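Local atomic coordinates of oligogalacturonate lyase (Yersinia enterocolitica subsp. enterocolitica, PDB entry 3PE7), a protein that cleaves oligogalacturonides, breakdown products of pectin, by beta-elimination in the cytoplasm, and binds manganese and calcium ions in a seven-bladed beta-propeller. Residues Gln350-His355 / Thr368-Gly373. Numbering follows the deposited sequence.
Sequences QVTHPH and TSDVHG. With MN (manganese (II) ion), chain B; ACT (acetate ion), chain E.
The H353 ring turns toward a manganese ion while its backbone O lies 3.6 Å from T368 CB. Over the centre of one face of the H353 ring sits Q350 CA; at its edge, in plane, lie H355 NE2 and an acetate oxygen. The ring of H355, a second metal ligand, carries H353 CB over one face, offset toward the rim, and Q350 OE1 at its edge. H353 ND1 and H355 NE2 each bind manganese at 2.1 Å. Q350 joins them through OE1: its chain bends at chi2 (-67°), and its NE2 donates to acetate O at 3.0 Å. Both acetate oxygens coordinate the metal, and H287 from strand 287-290 completes the site.

Behind these ligands, the type I turn from Q350 to H353 packs on T368, near the end of strand 364-369. T368 N donates to P354 O (3.0 Å), a fairly straight bond on a lone pair in the carbonyl plane. In return, P354 CA makes a CA-H...O contact to T368 O at 3.2 Å, and proline CB and CG lie near the same oxygen, which is buried with no hydrogen-bond partner. The threonine methyl, CG2, anti to the backbone N, meets V351 O at 3.4 Å. A water lies within hydrogen-bonding distance of V351 O, H353 O and T368 OG1, which has a second partner in R35 N. Farther along, the T352 and D370 side chains cross obliquely, with T352 CG2 3.7 Å from D370 OD1; that carboxylate oxygen is hydrogen-bonded to S341.

Thus T368 and the water back the ligand loop, a second shell to the manganese. Acetate, probably from the crystallisation liquor, binds through both oxygens, consistent with a site that could receive a substrate carboxylate.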
ATOM      1  N   GLN A 350       9.394  -0.653  -6.377  1.00 12.05           N
ATOM      2  CA  GLN A 350       8.415  -1.264  -5.463  1.00 10.64           C
ATOM      3  C   GLN A 350       8.042  -2.673  -5.870  1.00 10.15           C
ATOM      4  O   GLN A 350       7.461  -3.419  -5.076  1.00  9.79           O
ATOM      5  CB  GLN A 350       7.125  -0.414  -5.394  1.00 10.17           C
ATOM      6  CG  GLN A 350       7.271   0.938  -4.670  1.00 11.05           C
ATOM      7  CD  GLN A 350       7.548   0.805  -3.192  1.00 11.18           C
ATOM      8  OE1 GLN A 350       6.888   0.019  -2.479  1.00  9.84           O
ATOM      9  NE2 GLN A 350       8.523   1.585  -2.699  1.00 11.80           N
ATOM     10  N   VAL A 351       8.363  -3.038  -7.112  1.00  8.94           N
ATOM     11  CA  VAL A 351       7.802  -4.264  -7.697  1.00  8.22           C
ATOM     12  C   VAL A 351       8.174  -5.557  -6.926  1.00  8.71           C
ATOM     13  O   VAL A 351       7.356  -6.474  -6.828  1.00  8.48           O
ATOM     14  CB  VAL A 351       8.122  -4.349  -9.195  1.00  9.07           C
ATOM     15  CG1 VAL A 351       9.606  -4.646  -9.444  1.00  8.50           C
ATOM     16  CG2 VAL A 351       7.242  -5.376  -9.880  1.00  7.89           C
ATOM     17  N   THR A 352       9.382  -5.605  -6.350  1.00  7.90           N
ATOM     18  CA  THR A 352       9.782  -6.786  -5.581  1.00  8.69           C
ATOM     19  C   THR A 352       9.473  -6.669  -4.094  1.00  8.08           C
ATOM     20  O   THR A 352       9.818  -7.571  -3.338  1.00  8.82           O
ATOM     21  CB  THR A 352      11.293  -7.103  -5.742  1.00  7.78           C
ATOM     22  OG1 THR A 352      12.053  -5.910  -5.537  1.00  9.41           O
ATOM     23  CG2 THR A 352      11.581  -7.662  -7.153  1.00  9.67           C
ATOM     24  N   HIS A 353       8.821  -5.572  -3.672  1.00  7.78           N
ATOM     25  CA  HIS A 353       8.398  -5.449  -2.265  1.00  8.82           C
ATOM     26  C   HIS A 353       7.315  -6.484  -1.943  1.00  7.96           C
ATOM     27  O   HIS A 353       6.323  -6.564  -2.651  1.00  9.20           O
ATOM     28  CB  HIS A 353       7.890  -4.038  -1.976  1.00  7.93           C
ATOM     29  CG  HIS A 353       8.979  -3.020  -1.887  1.00  8.16           C
ATOM     30  ND1 HIS A 353       8.811  -1.803  -1.257  1.00  9.30           N
ATOM     31  CD2 HIS A 353      10.256  -3.043  -2.339  1.00  8.05           C
ATOM     32  CE1 HIS A 353       9.944  -1.125  -1.323  1.00  8.97           C
ATOM     33  NE2 HIS A 353      10.838  -1.857  -1.966  1.00 10.22           N
ATOM     34  N   PRO A 354       7.508  -7.282  -0.877  1.00  8.78           N
ATOM     35  CA  PRO A 354       6.466  -8.282  -0.584  1.00  7.23           C
ATOM     36  C   PRO A 354       5.095  -7.665  -0.289  1.00  7.48           C
ATOM     37  O   PRO A 354       4.079  -8.200  -0.737  1.00  7.56           O
ATOM     38  CB  PRO A 354       7.022  -9.033   0.633  1.00  8.12           C
ATOM     39  CG  PRO A 354       8.557  -8.907   0.457  1.00  8.22           C
ATOM     40  CD  PRO A 354       8.749  -7.518  -0.105  1.00  8.29           C
ATOM     41  N   HIS A 355       5.070  -6.543   0.439  1.00  6.57           N
ATOM     42  CA  HIS A 355       3.825  -5.802   0.707  1.00  6.97           C
ATOM     43  C   HIS A 355       2.710  -6.716   1.271  1.00  7.05           C
ATOM     44  O   HIS A 355       1.595  -6.749   0.723  1.00  7.44           O
ATOM     45  CB  HIS A 355       3.345  -5.082  -0.585  1.00  6.39           C
ATOM     46  CG  HIS A 355       4.154  -3.868  -0.929  1.00  7.50           C
ATOM     47  ND1 HIS A 355       4.176  -3.322  -2.193  1.00  8.25           N
ATOM     48  CD2 HIS A 355       4.971  -3.094  -0.176  1.00  8.45           C
ATOM     49  CE1 HIS A 355       4.963  -2.261  -2.209  1.00  9.37           C
ATOM     50  NE2 HIS A 355       5.461  -2.101  -0.997  1.00  7.91           N
ATOM     51  N   THR A 368       4.170 -10.381  -2.798  1.00  7.58           N
ATOM     52  CA  THR A 368       5.017 -10.556  -4.005  1.00  8.26           C
ATOM     53  C   THR A 368       6.428 -11.048  -3.638  1.00  8.11           C
ATOM     54  O   THR A 368       6.998 -10.650  -2.621  1.00  7.99           O
ATOM     55  CB  THR A 368       5.183  -9.217  -4.785  1.00  8.44           C
ATOM     56  OG1 THR A 368       3.917  -8.623  -5.049  1.00 11.32           O
ATOM     57  CG2 THR A 368       5.892  -9.424  -6.116  1.00  9.32           C
ATOM     58  N   SER A 369       6.995 -11.887  -4.501  1.00  7.54           N
ATOM     59  CA  SER A 369       8.430 -12.179  -4.442  1.00  7.70           C
ATOM     60  C   SER A 369       8.915 -12.566  -5.831  1.00  7.62           C
ATOM     61  O   SER A 369       8.142 -13.062  -6.640  1.00  7.99           O
ATOM     62  CB  SER A 369       8.696 -13.332  -3.481  1.00  7.88           C
ATOM     63  OG  SER A 369      10.092 -13.611  -3.446  1.00  7.40           O
ATOM     64  N   ASP A 370      10.209 -12.318  -6.088  1.00  7.70           N
ATOM     65  CA  ASP A 370      10.871 -12.803  -7.293  1.00  8.30           C
ATOM     66  C   ASP A 370      11.757 -14.022  -7.046  1.00  8.26           C
ATOM     67  O   ASP A 370      12.643 -14.311  -7.854  1.00  9.19           O
ATOM     68  CB  ASP A 370      11.701 -11.674  -7.937  1.00  7.04           C
ATOM     69  CG  ASP A 370      12.909 -11.281  -7.105  1.00  9.36           C
ATOM     70  OD1 ASP A 370      13.801 -10.615  -7.668  1.00 10.50           O
ATOM     71  OD2 ASP A 370      12.967 -11.615  -5.905  1.00  8.01           O
ATOM     72  N   VAL A 371      11.528 -14.727  -5.933  1.00  8.42           N
ATOM     73  CA  VAL A 371      12.309 -15.914  -5.573  1.00  9.34           C
ATOM     74  C   VAL A 371      12.464 -16.936  -6.714  1.00  9.56           C
ATOM     75  O   VAL A 371      13.518 -17.571  -6.828  1.00 10.57           O
ATOM     76  CB  VAL A 371      11.745 -16.602  -4.284  1.00  9.59           C
ATOM     77  CG1 VAL A 371      10.284 -17.029  -4.462  1.00 10.61           C
ATOM     78  CG2 VAL A 371      12.628 -17.783  -3.839  1.00 11.27           C
ATOM     79  N   HIS A 372      11.444 -17.070  -7.558  1.00  9.68           N
ATOM     80  CA  HIS A 372      11.467 -18.084  -8.613  1.00 10.53           C
ATOM     81  C   HIS A 372      11.745 -17.549 -10.014  1.00 11.02           C
ATOM     82  O   HIS A 372      11.591 -18.281 -11.005  1.00 11.40           O
ATOM     83  CB  HIS A 372      10.168 -18.895  -8.574  1.00 10.56           C
ATOM     84  CG  HIS A 372       9.931 -19.562  -7.258  1.00 10.45           C
ATOM     85  ND1 HIS A 372       8.726 -19.482  -6.589  1.00 10.11           N
ATOM     86  CD2 HIS A 372      10.757 -20.287  -6.466  1.00 10.62           C
ATOM     87  CE1 HIS A 372       8.816 -20.148  -5.450  1.00 10.54           C
ATOM     88  NE2 HIS A 372      10.039 -20.643  -5.350  1.00 11.44           N
ATOM     89  N   GLY A 373      12.145 -16.281 -10.092  1.00 11.03           N
ATOM     90  CA  GLY A 373      12.513 -15.680 -11.372  1.00 11.34           C
ATOM     91  C   GLY A 373      12.099 -14.224 -11.422  1.00 11.16           C
ATOM     92  O   GLY A 373      12.786 -13.351 -10.903  1.00 12.13           O
TER
HETATM   93 MN    MN B 389       7.064  -0.816  -0.521  1.00  7.45          MN
HETATM   94  C   ACT E 392       6.930   1.468   0.485  1.00 19.53           C
HETATM   95  O   ACT E 392       8.100   0.992   0.256  1.00 18.31           O
HETATM   96  OXT ACT E 392       5.892   0.734   0.265  1.00 18.10           O
HETATM   97  CH3 ACT E 392       6.772   2.865   0.982  1.00 20.49           C
HETATM   98  O   HOH W   1       5.225  -6.081  -5.049  1.00  8.60           O